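Local structure of Baccell_00875 (Bacteroides cellulosilyticus DSM 14838, 5NO8) at residues S584-E589 with T609-W614; W614-G619 with L684-L689; S633-A638 with L688-G693. The protein is a polysaccharide lyase that probably removes the L-rhamnose caps of complex arabinogalactan proteins, acting where the rhamnose is attached to glucuronic acid. All coordinates share one frame; numbering follows the deposited sequence.

Contact 1: residues S584-E589 with T609-W614; sequences SYHLNE and TFPHYW
A cis peptide bond links Phe610 to Pro611, and the carbonyl oxygen of that bond faces the edge of the His586 imidazole rather than any hydrogen-bond donor. His586 CD2 lies 2.9 Å from Phe610 O, close to the plane of the ring, so the carbon's hydrogen is probably directed at the oxygen and would offer it weak electrostatic compensation. Neither Phe610 O nor His586 O has a hydrogen-bond partner in the model, although the contact buries both; His586 O sits 3.3 Å from Phe610 CB. On the proline side, Pro611 CD approaches His586 CD2 at 3.8 Å.

The second anchor is apolar. With CG anti to the carbonyl carbon (chi1 -51°) and the chain extended beyond it, Leu587 lays its CD2 methyl over one face of the Phe610 ring, 3.6 Å from the centroid and 19° off the normal, a CH-pi contact. The methyl is nearest CG, at 3.4 Å from Leu587 CD2 to Phe610 CG.

An ST turn shapes the histidine's backbone: His586 N donates to Ser584 OG over 3.1 Å, while Ser584 O receives both Leu587 N and Asn588 N. Tyr585 covers part of one face of the imidazole, and Tyr661 meets that ring edge-to-face. The two loops, one following helix 562-576 and the other leading into helix 615-629, thus pack together where helices and sheets meet: Tyr673 of strand 672-677 touches His586, Trp168 of strand 163-168 touches Leu587, and strand 326-335 lies against Ser584 and Tyr585.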
loop_
_atom_site.group_PDB
_atom_site.type_symbol
_atom_site.label_atom_id
_atom_site.label_comp_id
_atom_site.label_asym_id
_atom_site.label_seq_id
_atom_site.Cartn_x
_atom_site.Cartn_y
_atom_site.Cartn_z
ATOM N N SER A 584 10.725 -5.925 1.607
ATOM C CA SER A 584 10.878 -4.923 0.563
ATOM C C SER A 584 10.475 -3.579 1.158
ATOM O O SER A 584 9.471 -3.480 1.835
ATOM C CB SER A 584 9.963 -5.219 -0.621
ATOM O OG SER A 584 9.984 -4.166 -1.576
ATOM N N TYR A 585 11.224 -2.538 0.839
ATOM C CA TYR A 585 10.856 -1.183 1.233
ATOM C C TYR A 585 9.517 -0.749 0.613
ATOM O O TYR A 585 8.830 0.073 1.170
ATOM C CB TYR A 585 11.962 -0.173 0.947
ATOM C CG TYR A 585 12.297 0.006 -0.516
ATOM C CD1 TYR A 585 13.244 -0.801 -1.130
ATOM C CD2 TYR A 585 11.622 0.946 -1.302
ATOM C CE1 TYR A 585 13.539 -0.670 -2.488
ATOM C CE2 TYR A 585 11.931 1.117 -2.637
ATOM C CZ TYR A 585 12.910 0.318 -3.217
ATOM O OH TYR A 585 13.201 0.476 -4.547
ATOM N N HIS A 586 9.123 -1.337 -0.509
ATOM C CA HIS A 586 7.835 -1.012 -1.108
ATOM C C HIS A 586 6.652 -1.500 -0.278
ATOM O O HIS A 586 5.548 -0.930 -0.386
ATOM C CB HIS A 586 7.725 -1.640 -2.503
ATOM C CG HIS A 586 8.562 -0.964 -3.535
ATOM N ND1 HIS A 586 9.736 -1.506 -4.012
ATOM C CD2 HIS A 586 8.401 0.206 -4.177
ATOM C CE1 HIS A 586 10.255 -0.698 -4.923
ATOM N NE2 HIS A 586 9.466 0.351 -5.040
ATOM N N LEU A 587 6.860 -2.583 0.465
ATOM C CA LEU A 587 5.780 -3.357 1.088
ATOM C C LEU A 587 5.808 -3.452 2.588
ATOM O O LEU A 587 4.762 -3.705 3.185
ATOM C CB LEU A 587 5.781 -4.803 0.563
ATOM C CG LEU A 587 5.806 -5.003 -0.937
ATOM C CD1 LEU A 587 5.931 -6.484 -1.283
ATOM C CD2 LEU A 587 4.584 -4.390 -1.564
ATOM N N ASN A 588 6.967 -3.277 3.220
ATOM C CA ASN A 588 7.121 -3.671 4.617
ATOM C C ASN A 588 6.397 -2.674 5.526
ATOM O O ASN A 588 6.776 -1.519 5.624
ATOM C CB ASN A 588 8.593 -3.790 5.010
ATOM C CG ASN A 588 8.768 -4.530 6.307
ATOM O OD1 ASN A 588 8.802 -5.782 6.359
ATOM N ND2 ASN A 588 8.871 -3.790 7.358
ATOM N N GLU A 589 5.321 -3.133 6.146
ATOM C CA GLU A 589 4.424 -2.271 6.913
ATOM C C GLU A 589 3.810 -1.139 6.080
ATOM O O GLU A 589 3.541 -0.065 6.581
ATOM C CB GLU A 589 5.101 -1.751 8.179
ATOM C CG GLU A 589 5.606 -2.840 9.100
ATOM C CD GLU A 589 5.704 -2.348 10.546
ATOM O OE1 GLU A 589 6.798 -1.846 10.891
ATOM O OE2 GLU A 589 4.688 -2.446 11.300
ATOM N N THR A 609 -0.438 0.369 -5.523
ATOM C CA THR A 609 0.524 1.446 -5.379
ATOM C C THR A 609 1.231 1.119 -4.074
ATOM O O THR A 609 0.609 1.114 -2.992
ATOM C CB THR A 609 -0.198 2.806 -5.227
ATOM O OG1 THR A 609 -1.169 2.677 -4.172
ATOM C CG2 THR A 609 -0.894 3.156 -6.457
ATOM N N PHE A 610 2.510 0.771 -4.164
ATOM C CA PHE A 610 3.286 0.392 -3.009
ATOM C C PHE A 610 4.659 1.054 -3.087
ATOM O O PHE A 610 5.496 0.591 -3.851
ATOM C CB PHE A 610 3.505 -1.106 -2.988
ATOM C CG PHE A 610 2.361 -1.918 -2.471
ATOM C CD1 PHE A 610 1.962 -1.838 -1.142
ATOM C CD2 PHE A 610 1.791 -2.910 -3.271
ATOM C CE1 PHE A 610 0.982 -2.678 -0.636
ATOM C CE2 PHE A 610 0.789 -3.723 -2.782
ATOM C CZ PHE A 610 0.382 -3.617 -1.469
ATOM N N PRO A 611 4.926 2.117 -2.331
ATOM C CA PRO A 611 4.016 2.751 -1.404
ATOM C C PRO A 611 3.187 3.809 -2.066
ATOM O O PRO A 611 3.533 4.322 -3.148
ATOM C CB PRO A 611 4.966 3.353 -0.365
ATOM C CG PRO A 611 6.179 3.701 -1.143
ATOM C CD PRO A 611 6.260 2.746 -2.301
ATOM N N HIS A 612 2.020 4.041 -1.466
ATOM C CA HIS A 612 1.314 5.255 -1.655
ATOM C C HIS A 612 1.434 6.011 -0.345
ATOM O O HIS A 612 1.301 5.452 0.713
ATOM C CB HIS A 612 -0.143 5.015 -1.970
ATOM C CG HIS A 612 -0.890 6.275 -2.204
ATOM N ND1 HIS A 612 -1.648 6.874 -1.228
ATOM C CD2 HIS A 612 -0.912 7.109 -3.270
ATOM C CE1 HIS A 612 -2.160 7.993 -1.711
ATOM N NE2 HIS A 612 -1.732 8.150 -2.949
ATOM N N TYR A 613 1.599 7.312 -0.445
ATOM C CA TYR A 613 1.914 8.149 0.724
ATOM C C TYR A 613 0.898 8.103 1.870
ATOM O O TYR A 613 1.279 8.306 3.021
ATOM C CB TYR A 613 2.147 9.586 0.291
ATOM C CG TYR A 613 0.896 10.317 -0.069
ATOM C CD1 TYR A 613 0.194 11.009 0.903
ATOM C CD2 TYR A 613 0.430 10.355 -1.362
ATOM C CE1 TYR A 613 -0.929 11.721 0.601
ATOM C CE2 TYR A 613 -0.721 11.064 -1.675
ATOM C CZ TYR A 613 -1.405 11.721 -0.669
ATOM O OH TYR A 613 -2.539 12.463 -0.916
ATOM N N TRP A 614 -0.394 7.834 1.605
ATOM C CA TRP A 614 -1.308 7.710 2.758
ATOM C C TRP A 614 -1.025 6.498 3.645
ATOM O O TRP A 614 -1.491 6.439 4.785
ATOM C CB TRP A 614 -2.776 7.761 2.381
ATOM C CG TRP A 614 -3.339 9.076 1.970
ATOM C CD1 TRP A 614 -4.178 9.261 0.944
ATOM C CD2 TRP A 614 -3.179 10.381 2.585
ATOM N NE1 TRP A 614 -4.546 10.568 0.843
ATOM C CE2 TRP A 614 -3.946 11.279 1.841
ATOM C CE3 TRP A 614 -2.425 10.875 3.659
ATOM C CZ2 TRP A 614 -4.000 12.656 2.134
ATOM C CZ3 TRP A 614 -2.475 12.229 3.942
ATOM C CH2 TRP A 614 -3.259 13.091 3.204
#

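Contact 2: residues W614-G619 with L684-L689; sequences WSTITG and LVYYLL
Tyr686 carries CG anti to its carbonyl carbon (chi1 -75°), which sends the phenol from helix 682-692 across to helix 615-629, where Thr616 OG1 lies between its own backbone N and carbonyl carbon (chi1 63°), beside the tyrosine. This is helix-helix packing within the helical part of the lyase, made by few residues and without a hydrogen bond between the segments. Thr616 OG1 stands 3.6 Å from Tyr686 CD2, oblique to the ring. That hydroxyl is engaged otherwise, since it donates to Tyr613 O, three residues back, and so fixes the threonine's rotation.

Further out along the phenol, the six-membered side of the Trp614 indole reaches Tyr686 edge against edge. The approach, 4.1 Å from Trp614 CZ3 to Tyr686 CE2, lies near both ring planes and is no face-on stack. Tyr686 OH accepts from Gln550 NE2 of helix 542-559, so the far end of the buried side chain is tethered to a third helix. At the near end the two side-chain roots are in van der Waals contact, Thr616 CB lying 3.8 Å from Tyr686 CB.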
loop_
_atom_site.group_PDB
_atom_site.type_symbol
_atom_site.label_atom_id
_atom_site.label_comp_id
_atom_site.label_asym_id
_atom_site.label_seq_id
_atom_site.Cartn_x
_atom_site.Cartn_y
_atom_site.Cartn_z
ATOM N N TRP A 614 -0.394 7.834 1.605
ATOM C CA TRP A 614 -1.308 7.710 2.758
ATOM C C TRP A 614 -1.025 6.498 3.645
ATOM O O TRP A 614 -1.491 6.439 4.785
ATOM C CB TRP A 614 -2.776 7.761 2.381
ATOM C CG TRP A 614 -3.339 9.076 1.970
ATOM C CD1 TRP A 614 -4.178 9.261 0.944
ATOM C CD2 TRP A 614 -3.179 10.381 2.585
ATOM N NE1 TRP A 614 -4.546 10.568 0.843
ATOM C CE2 TRP A 614 -3.946 11.279 1.841
ATOM C CE3 TRP A 614 -2.425 10.875 3.659
ATOM C CZ2 TRP A 614 -4.000 12.656 2.134
ATOM C CZ3 TRP A 614 -2.475 12.229 3.942
ATOM C CH2 TRP A 614 -3.259 13.091 3.204
ATOM N N SER A 615 -0.204 5.547 3.188
ATOM C CA SER A 615 0.307 4.517 4.082
ATOM C C SER A 615 0.975 5.116 5.328
ATOM O O SER A 615 1.042 4.465 6.352
ATOM C CB SER A 615 1.322 3.585 3.397
ATOM O OG SER A 615 2.524 4.275 2.989
ATOM N N THR A 616 1.480 6.341 5.224
ATOM C CA THR A 616 2.129 6.981 6.382
ATOM C C THR A 616 1.157 7.372 7.476
ATOM O O THR A 616 1.580 7.583 8.589
ATOM C CB THR A 616 2.989 8.200 5.991
ATOM O OG1 THR A 616 2.201 9.237 5.425
ATOM C CG2 THR A 616 4.078 7.788 4.976
ATOM N N ILE A 617 -0.149 7.410 7.194
ATOM C CA ILE A 617 -1.098 7.683 8.272
ATOM C C ILE A 617 -1.002 6.575 9.313
ATOM O O ILE A 617 -1.101 6.827 10.507
ATOM C CB ILE A 617 -2.567 7.762 7.781
ATOM C CG1 ILE A 617 -2.755 8.791 6.681
ATOM C CG2 ILE A 617 -3.469 8.150 8.959
ATOM C CD1 ILE A 617 -4.055 8.596 5.937
ATOM N N THR A 618 -0.795 5.323 8.868
ATOM C CA THR A 618 -0.588 4.228 9.790
ATOM C C THR A 618 0.660 4.453 10.662
ATOM O O THR A 618 0.638 4.167 11.841
ATOM C CB THR A 618 -0.523 2.891 9.040
ATOM O OG1 THR A 618 -1.787 2.693 8.398
ATOM C CG2 THR A 618 -0.251 1.721 9.964
ATOM N N GLY A 619 1.722 4.991 10.067
ATOM C CA GLY A 619 2.885 5.430 10.827
ATOM C C GLY A 619 2.498 6.447 11.896
ATOM O O GLY A 619 2.932 6.324 13.016
ATOM N N LEU A 684 6.255 13.123 3.814
ATOM C CA LEU A 684 7.308 13.799 4.580
ATOM C C LEU A 684 6.721 14.588 5.753
ATOM O O LEU A 684 7.336 14.698 6.801
ATOM C CB LEU A 684 8.158 14.672 3.677
ATOM C CG LEU A 684 9.007 13.930 2.645
ATOM C CD1 LEU A 684 9.783 14.947 1.813
ATOM C CD2 LEU A 684 9.918 12.901 3.295
ATOM N N VAL A 685 5.502 15.092 5.591
ATOM C CA VAL A 685 4.782 15.654 6.737
ATOM C C VAL A 685 4.697 14.645 7.870
ATOM O O VAL A 685 4.967 14.960 9.034
ATOM C CB VAL A 685 3.365 16.142 6.333
ATOM C CG1 VAL A 685 2.538 16.536 7.566
ATOM C CG2 VAL A 685 3.433 17.279 5.331
ATOM N N TYR A 686 4.343 13.400 7.546
ATOM C CA TYR A 686 4.236 12.382 8.552
ATOM C C TYR A 686 5.582 11.812 8.998
ATOM O O TYR A 686 5.733 11.398 10.162
ATOM C CB TYR A 686 3.232 11.316 8.114
ATOM C CG TYR A 686 1.822 11.840 8.269
ATOM C CD1 TYR A 686 1.298 12.086 9.531
ATOM C CD2 TYR A 686 1.072 12.191 7.176
ATOM C CE1 TYR A 686 0.013 12.586 9.692
ATOM C CE2 TYR A 686 -0.217 12.696 7.319
ATOM C CZ TYR A 686 -0.738 12.876 8.581
ATOM O OH TYR A 686 -2.007 13.363 8.713
ATOM N N TYR A 687 6.568 11.835 8.101
ATOM C CA TYR A 687 7.930 11.471 8.459
ATOM C C TYR A 687 8.416 12.392 9.595
ATOM O O TYR A 687 8.982 11.926 10.571
ATOM C CB TYR A 687 8.864 11.586 7.260
ATOM C CG TYR A 687 10.259 11.178 7.584
ATOM C CD1 TYR A 687 11.147 12.072 8.160
ATOM C CD2 TYR A 687 10.686 9.867 7.371
ATOM C CE1 TYR A 687 12.441 11.680 8.491
ATOM C CE2 TYR A 687 11.956 9.479 7.713
ATOM C CZ TYR A 687 12.825 10.395 8.269
ATOM O OH TYR A 687 14.095 9.962 8.619
ATOM N N LEU A 688 8.168 13.679 9.438
ATOM C CA LEU A 688 8.590 14.676 10.433
ATOM C C LEU A 688 7.764 14.648 11.703
ATOM O O LEU A 688 8.301 14.930 12.772
ATOM C CB LEU A 688 8.630 16.066 9.829
ATOM C CG LEU A 688 9.688 16.202 8.728
ATOM C CD1 LEU A 688 9.579 17.501 8.015
ATOM C CD2 LEU A 688 11.110 16.027 9.266
ATOM N N LEU A 689 6.493 14.260 11.616
ATOM C CA LEU A 689 5.717 13.968 12.825
ATOM C C LEU A 689 6.314 12.831 13.632
ATOM O O LEU A 689 6.613 12.955 14.829
ATOM C CB LEU A 689 4.260 13.637 12.461
ATOM C CG LEU A 689 3.396 13.272 13.683
ATOM C CD1 LEU A 689 3.140 14.550 14.494
ATOM C CD2 LEU A 689 2.104 12.649 13.222
#

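Contact 3: residues S633-A638 with L688-G693; sequences SYQKRA and LLVNRG
Val690, on the last turn of helix 682-692, carries the contact with Gln635 and Ala638 of helix 632-644, and the two residues before it pack the same helix against others. Followed in order, Leu688 comes first and packs against Leu401, Lys404 and Leu408 of helix 396-409, while Leu689 rests on Tyr623 and Tyr624 of helix 615-629.

Val690 then turns its side chain toward helix 632-644. Its CG1 methyl lies 3.7 Å from Ala638 CB and equally close, 3.7 Å, to Ala638 C, whereas CG2 is further from the alanine methyl, at 4.2 Å from Ala638 CB. The small alanine lets the two backbones come near, with 6.5 Å between Ala638 CA and Val690 CA. The carbonyl of Val690 takes the polar share: Gln635 NE2 donates to Val690 O over 3.0 Å with an N-H...O angle of 155°. The donor stands above the carbonyl plane, 38° out of it. A bend at chi2 (58°) brings the amide round to this oxygen, and NE2 also binds Glu639 OE2, one turn further along its own helix.

Asn691 follows, its ND2 bonded back to Tyr687 O. Arg692 ends the helix, and Gly693 leaves it with positive phi, its N still donating to Leu689 O. A leucine in place of Gln635 would carry no amide and would probably leave Val690 O and Glu639 OE2 each without this donor.

The chemistry is thus divided: methyl packing buries the Val690-Ala638 side, while one directional amide bond from the partly exposed Gln635 ties the last turn of helix 682-692 to its neighbour.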
loop_
_atom_site.group_PDB
_atom_site.type_symbol
_atom_site.label_atom_id
_atom_site.label_comp_id
_atom_site.label_asym_id
_atom_site.label_seq_id
_atom_site.Cartn_x
_atom_site.Cartn_y
_atom_site.Cartn_z
ATOM N N SER A 633 7.832 -0.352 20.908
ATOM C CA SER A 633 7.878 -1.182 19.695
ATOM C C SER A 633 7.059 -0.501 18.588
ATOM O O SER A 633 7.408 -0.597 17.422
ATOM C CB SER A 633 7.436 -2.648 19.941
ATOM O OG SER A 633 6.018 -2.783 20.125
ATOM N N TYR A 634 5.979 0.184 18.958
ATOM C CA TYR A 634 5.194 0.936 17.999
ATOM C C TYR A 634 5.871 2.161 17.444
ATOM O O TYR A 634 5.646 2.479 16.272
ATOM C CB TYR A 634 3.794 1.245 18.533
ATOM C CG TYR A 634 2.886 0.059 18.333
ATOM C CD1 TYR A 634 2.812 -0.964 19.283
ATOM C CD2 TYR A 634 2.149 -0.076 17.162
ATOM C CE1 TYR A 634 1.995 -2.085 19.085
ATOM C CE2 TYR A 634 1.327 -1.182 16.960
ATOM C CZ TYR A 634 1.258 -2.179 17.928
ATOM O OH TYR A 634 0.446 -3.257 17.710
ATOM N N GLN A 635 6.718 2.832 18.233
ATOM C CA GLN A 635 7.515 3.910 17.697
ATOM C C GLN A 635 8.519 3.401 16.645
ATOM O O GLN A 635 8.718 4.072 15.629
ATOM C CB GLN A 635 8.225 4.712 18.808
ATOM C CG GLN A 635 9.149 5.834 18.335
ATOM C CD GLN A 635 8.479 6.874 17.471
ATOM O OE1 GLN A 635 7.262 7.080 17.539
ATOM N NE2 GLN A 635 9.265 7.541 16.640
ATOM N N LYS A 636 9.133 2.251 16.885
ATOM C CA LYS A 636 10.055 1.666 15.902
ATOM C C LYS A 636 9.294 1.297 14.628
ATOM O O LYS A 636 9.792 1.487 13.512
ATOM C CB LYS A 636 10.761 0.445 16.465
ATOM C CG LYS A 636 11.631 0.750 17.668
ATOM C CD LYS A 636 12.750 1.699 17.324
ATOM C CE LYS A 636 13.848 1.590 18.366
ATOM N NZ LYS A 636 14.879 2.638 18.122
ATOM N N ARG A 637 8.082 0.784 14.797
ATOM C CA ARG A 637 7.225 0.498 13.645
ATOM C C ARG A 637 6.810 1.735 12.874
ATOM O O ARG A 637 6.877 1.768 11.639
ATOM C CB ARG A 637 6.047 -0.357 14.063
ATOM C CG ARG A 637 6.512 -1.740 14.475
ATOM C CD ARG A 637 5.385 -2.533 15.098
ATOM N NE ARG A 637 4.346 -2.823 14.113
ATOM C CZ ARG A 637 3.241 -3.513 14.370
ATOM N NH1 ARG A 637 2.998 -3.989 15.601
ATOM N NH2 ARG A 637 2.370 -3.710 13.397
ATOM N N ALA A 638 6.456 2.802 13.586
ATOM C CA ALA A 638 6.162 4.071 12.962
ATOM C C ALA A 638 7.320 4.555 12.119
ATOM O O ALA A 638 7.128 5.077 11.020
ATOM C CB ALA A 638 5.830 5.126 14.026
ATOM N N LEU A 688 8.168 13.679 9.438
ATOM C CA LEU A 688 8.590 14.676 10.433
ATOM C C LEU A 688 7.764 14.648 11.703
ATOM O O LEU A 688 8.301 14.930 12.772
ATOM C CB LEU A 688 8.630 16.066 9.829
ATOM C CG LEU A 688 9.688 16.202 8.728
ATOM C CD1 LEU A 688 9.579 17.501 8.015
ATOM C CD2 LEU A 688 11.110 16.027 9.266
ATOM N N LEU A 689 6.493 14.260 11.616
ATOM C CA LEU A 689 5.717 13.968 12.825
ATOM C C LEU A 689 6.314 12.831 13.632
ATOM O O LEU A 689 6.613 12.955 14.829
ATOM C CB LEU A 689 4.260 13.637 12.461
ATOM C CG LEU A 689 3.396 13.272 13.683
ATOM C CD1 LEU A 689 3.140 14.550 14.494
ATOM C CD2 LEU A 689 2.104 12.649 13.222
ATOM N N VAL A 690 6.525 11.697 12.965
ATOM C CA VAL A 690 6.979 10.500 13.612
ATOM C C VAL A 690 8.362 10.667 14.219
ATOM O O VAL A 690 8.595 10.181 15.323
ATOM C CB VAL A 690 6.987 9.313 12.625
ATOM C CG1 VAL A 690 7.788 8.131 13.141
ATOM C CG2 VAL A 690 5.556 8.914 12.312
ATOM N N ASN A 691 9.260 11.332 13.490
ATOM C CA ASN A 691 10.660 11.399 13.898
ATOM C C ASN A 691 10.999 12.597 14.773
ATOM O O ASN A 691 11.967 12.532 15.517
ATOM C CB ASN A 691 11.572 11.316 12.692
ATOM C CG ASN A 691 11.663 9.900 12.190
ATOM O OD1 ASN A 691 12.215 9.039 12.888
ATOM N ND2 ASN A 691 11.022 9.614 11.056
ATOM N N ARG A 692 10.233 13.670 14.644
ATOM C CA ARG A 692 10.539 14.914 15.360
ATOM C C ARG A 692 9.383 15.519 16.117
ATOM O O ARG A 692 9.566 16.571 16.740
ATOM C CB ARG A 692 11.104 15.920 14.375
ATOM C CG ARG A 692 12.487 15.510 13.945
ATOM C CD ARG A 692 13.182 16.552 13.149
ATOM N NE ARG A 692 14.395 15.969 12.619
ATOM C CZ ARG A 692 15.539 15.813 13.292
ATOM N NH1 ARG A 692 15.690 16.238 14.530
ATOM N NH2 ARG A 692 16.554 15.240 12.692
ATOM N N GLY A 693 8.214 14.876 16.097
ATOM C CA GLY A 693 7.034 15.404 16.796
ATOM C C GLY A 693 6.488 16.703 16.245
ATOM O O GLY A 693 5.788 17.421 16.954
#

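Overall arrangement
Contacts 2 and 3 lie closest, with centres about 9 Å apart, and both use helix 682-692 as it runs past the consecutive helices 615-629 and 632-644. They also touch: Gly619 O packs against Ala638 CB at 3.3 Å. The segments of contacts 1 and 2 share Trp614, which takes part only in contact 2; their centres are about 12 Å apart. Contact 1 is joined to contact 3, centre to centre about 16 Å away, by a salt bridge of 2.9 Å between Glu589 OE2 and Arg637 NE. A bound glycerol, probably from the crystallisation liquor, lies about 3 Å from the Tyr686 side chain of contact 2.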